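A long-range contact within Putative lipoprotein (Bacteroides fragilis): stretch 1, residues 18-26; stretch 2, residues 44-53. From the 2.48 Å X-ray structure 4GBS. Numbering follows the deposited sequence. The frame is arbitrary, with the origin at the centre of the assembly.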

# COMPACT_ATOMS: atom_id res chain seq x y z
N PHE A 18 -11.81 -7.76 6.81
CA PHE A 18 -10.91 -7.32 5.73
C PHE A 18 -11.69 -6.61 4.62
O PHE A 18 -12.90 -6.82 4.47
N GLY A 19 -10.99 -5.76 3.87
CA GLY A 19 -11.56 -4.95 2.79
C GLY A 19 -11.81 -3.52 3.21
O GLY A 19 -11.08 -2.98 4.04
N PHE A 20 -12.86 -2.90 2.65
CA PHE A 20 -13.24 -1.53 2.97
C PHE A 20 -14.10 -1.58 4.23
O PHE A 20 -15.33 -1.55 4.16
N ILE A 21 -13.42 -1.70 5.39
CA ILE A 21 -14.01 -1.86 6.72
C ILE A 21 -14.74 -0.55 7.16
O ILE A 21 -15.62 -0.62 8.02
N THR A 22 -14.40 0.60 6.55
CA THR A 22 -15.05 1.90 6.79
C THR A 22 -15.21 2.62 5.43
O THR A 22 -14.27 2.68 4.63
N ILE A 23 -16.42 3.13 5.17
CA ILE A 23 -16.76 3.90 3.97
C ILE A 23 -17.62 5.09 4.40
O ILE A 23 -18.64 4.91 5.08
N ASP A 24 -17.18 6.30 4.03
CA ASP A 24 -17.91 7.54 4.27
C ASP A 24 -17.99 8.27 2.93
O ASP A 24 -17.07 9.02 2.57
N HIS A 25 -19.08 8.01 2.18
CA HIS A 25 -19.33 8.56 0.85
C HIS A 25 -19.45 10.09 0.87
O HIS A 25 -19.07 10.74 -0.11
N ALA A 26 -19.96 10.65 1.98
CA ALA A 26 -20.13 12.09 2.15
C ALA A 26 -18.77 12.81 2.24
O ALA A 26 -18.55 13.78 1.52
N TYR A 44 -5.08 -6.48 -4.20
CA TYR A 44 -5.46 -5.39 -5.09
C TYR A 44 -6.60 -4.59 -4.48
O TYR A 44 -7.57 -5.16 -3.98
N ILE A 45 -6.44 -3.26 -4.50
CA ILE A 45 -7.40 -2.31 -3.97
C ILE A 45 -7.90 -1.45 -5.11
O ILE A 45 -7.11 -0.88 -5.87
N ASN A 46 -9.22 -1.35 -5.23
CA ASN A 46 -9.84 -0.50 -6.22
C ASN A 46 -10.64 0.57 -5.46
O ASN A 46 -11.70 0.29 -4.89
N LEU A 47 -10.07 1.78 -5.42
CA LEU A 47 -10.63 2.95 -4.75
C LEU A 47 -11.80 3.54 -5.54
O LEU A 47 -12.62 4.26 -4.97
N HIS A 48 -11.90 3.23 -6.85
CA HIS A 48 -12.98 3.67 -7.71
C HIS A 48 -14.26 2.89 -7.43
O HIS A 48 -15.34 3.48 -7.39
N THR A 49 -14.15 1.55 -7.27
CA THR A 49 -15.31 0.66 -7.05
C THR A 49 -15.45 0.24 -5.57
O THR A 49 -16.46 -0.40 -5.23
N LEU A 50 -14.47 0.60 -4.70
CA LEU A 50 -14.42 0.25 -3.26
C LEU A 50 -14.48 -1.28 -3.12
O LEU A 50 -15.29 -1.83 -2.38
N GLN A 51 -13.61 -1.94 -3.89
CA GLN A 51 -13.49 -3.39 -3.98
C GLN A 51 -12.04 -3.86 -3.80
O GLN A 51 -11.08 -3.16 -4.14
N ILE A 52 -11.92 -5.07 -3.25
CA ILE A 52 -10.69 -5.78 -2.90
C ILE A 52 -10.66 -7.09 -3.66
O ILE A 52 -11.70 -7.72 -3.87
N ASP A 53 -9.48 -7.47 -4.12
CA ASP A 53 -9.25 -8.71 -4.84
C ASP A 53 -7.82 -9.15 -4.54
O ASP A 53 -7.05 -8.39 -3.97

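The contact is a knob in a cup. Phe-20, on the strand 19-24, is the knob. Its CA-to-CB bond points toward the second stretch, with chi1 at m and chi2 at 76°. The cup is a hairpin: two strands, of which residues 44-46 and 51-53 lie in this stretch, joined by the turn at 47-50.

The floor of the cup is largely backbone. Leu-50 CA lies 3.7 Å from the centroid of the Phe-20 ring, almost on the ring normal, and makes a CH-pi contact over the face. Leu-50 has positive phi and psi. Further round the ring, Phe-20 CZ comes to 3.5 Å from Asn-46 O, and Phe-20 CE1 to 3.5 Å from Gln-51 N.

Side chains complete the wall. Ile-45 CG2 is 3.6 Å from Phe-20 CZ. Leu-47, an m,t rotamer, starts away from the ring but its end returns, so that CD2 meets the ring edge 4.0 Å from Phe-20 CE2. Leu-50, also m,t, places CD2 3.6 Å from Phe-20 CE2. Ile-52 is m,m and points toward the strand; its CG1 is 3.8 Å from Phe-20 CE1.

Ile-52 CG1 also lies 3.7 Å from Gly-19 CA, where no side chain intervenes. The backbone angles of Gly-19 by themselves call for glycine.

Leu-50 is a second bump. Its CD1 lies 3.8 Å from Ile-23 CG2 and 3.7 Å from His-25 CE1. Ile-23 is m,t; His-25 has chi1 at m.

No hydrogen bond crosses the contact. Polar groups instead shape the hairpin. Asn-46 OD1 accepts from Thr-49 N at 3.1 Å, and Thr-49 OG1 donates to Gln-51 OE1 at 3.0 Å. The side chains of Ile-21 and Thr-22 are out of reach of the hairpin.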

# COMPACT_ATOMS: atom_id res chain seq x y z
CB PHE A 18 -10.11 -8.49 5.14
CG PHE A 18 -9.16 -9.08 6.16
CD1 PHE A 18 -7.98 -8.44 6.48
CD2 PHE A 18 -9.48 -10.26 6.82
CE1 PHE A 18 -7.12 -8.97 7.44
CE2 PHE A 18 -8.61 -10.79 7.78
CZ PHE A 18 -7.43 -10.15 8.07
CB PHE A 20 -13.94 -0.85 1.77
CG PHE A 20 -12.98 -0.45 0.65
CD1 PHE A 20 -12.45 -1.41 -0.21
CD2 PHE A 20 -12.62 0.87 0.47
CE1 PHE A 20 -11.56 -1.04 -1.23
CE2 PHE A 20 -11.74 1.24 -0.57
CZ PHE A 20 -11.21 0.28 -1.41
CB ILE A 21 -12.96 -2.31 7.76
CG1 ILE A 21 -11.78 -1.32 7.90
CG2 ILE A 21 -12.47 -3.73 7.44
CD1 ILE A 21 -10.90 -1.55 9.14
CB THR A 22 -14.26 2.74 7.80
OG1 THR A 22 -14.03 1.99 8.99
CG2 THR A 22 -14.94 4.07 8.13
CB ILE A 23 -17.46 3.05 2.87
CG1 ILE A 23 -16.56 1.90 2.37
CG2 ILE A 23 -17.88 3.94 1.70
CD1 ILE A 23 -17.24 0.84 1.53
CB ASP A 24 -17.26 8.39 5.39
CG ASP A 24 -18.02 9.66 5.78
OD1 ASP A 24 -19.04 9.98 5.11
OD2 ASP A 24 -17.59 10.33 6.75
CB HIS A 25 -20.60 7.96 0.23
CG HIS A 25 -20.49 6.51 -0.13
ND1 HIS A 25 -19.85 6.09 -1.29
CD2 HIS A 25 -21.00 5.42 0.50
CE1 HIS A 25 -19.97 4.78 -1.31
NE2 HIS A 25 -20.66 4.33 -0.26
CB ALA A 26 -20.96 12.37 3.40
CB TYR A 44 -5.86 -5.93 -6.47
CG TYR A 44 -4.76 -6.74 -7.12
CD1 TYR A 44 -3.77 -6.11 -7.88
CD2 TYR A 44 -4.70 -8.12 -6.98
CE1 TYR A 44 -2.74 -6.85 -8.48
CE2 TYR A 44 -3.69 -8.87 -7.58
CZ TYR A 44 -2.71 -8.23 -8.34
OH TYR A 44 -1.71 -8.96 -8.93
CB ILE A 45 -6.77 -1.45 -2.83
CG1 ILE A 45 -6.12 -2.34 -1.74
CG2 ILE A 45 -7.78 -0.46 -2.24
CD1 ILE A 45 -4.82 -1.87 -1.31
CB ASN A 46 -10.69 -1.32 -7.19
CG ASN A 46 -11.14 -0.57 -8.41
OD1 ASN A 46 -11.45 0.62 -8.37
ND2 ASN A 46 -11.25 -1.28 -9.52
CB LEU A 47 -9.52 4.00 -4.57
CG LEU A 47 -8.41 3.66 -3.56
CD1 LEU A 47 -7.29 4.66 -3.64
CD2 LEU A 47 -8.94 3.59 -2.14
CB HIS A 48 -12.61 3.52 -9.20
CG HIS A 48 -11.55 4.46 -9.69
ND1 HIS A 48 -10.21 4.31 -9.32
CD2 HIS A 48 -11.64 5.48 -10.59
CE1 HIS A 48 -9.55 5.25 -9.97
NE2 HIS A 48 -10.37 5.98 -10.74
CB THR A 49 -15.20 -0.60 -7.94
OG1 THR A 49 -14.03 -1.34 -7.61
CG2 THR A 49 -15.22 -0.28 -9.44
CB LEU A 50 -15.52 0.96 -2.44
CG LEU A 50 -15.60 2.47 -2.61
CD1 LEU A 50 -16.71 3.05 -1.78
CD2 LEU A 50 -14.28 3.14 -2.27
CB GLN A 51 -14.01 -3.88 -5.34
CG GLN A 51 -15.51 -3.71 -5.55
CD GLN A 51 -15.94 -4.13 -6.94
OE1 GLN A 51 -15.18 -4.05 -7.91
NE2 GLN A 51 -17.21 -4.52 -7.07
CB ILE A 52 -10.66 -5.95 -1.35
CG1 ILE A 52 -10.31 -4.63 -0.64
CG2 ILE A 52 -9.80 -7.12 -0.82
CD1 ILE A 52 -9.00 -4.02 -0.97
CB ASP A 53 -9.52 -8.54 -6.37
CG ASP A 53 -9.81 -9.82 -7.15
OD1 ASP A 53 -9.89 -10.91 -6.52
OD2 ASP A 53 -10.02 -9.72 -8.38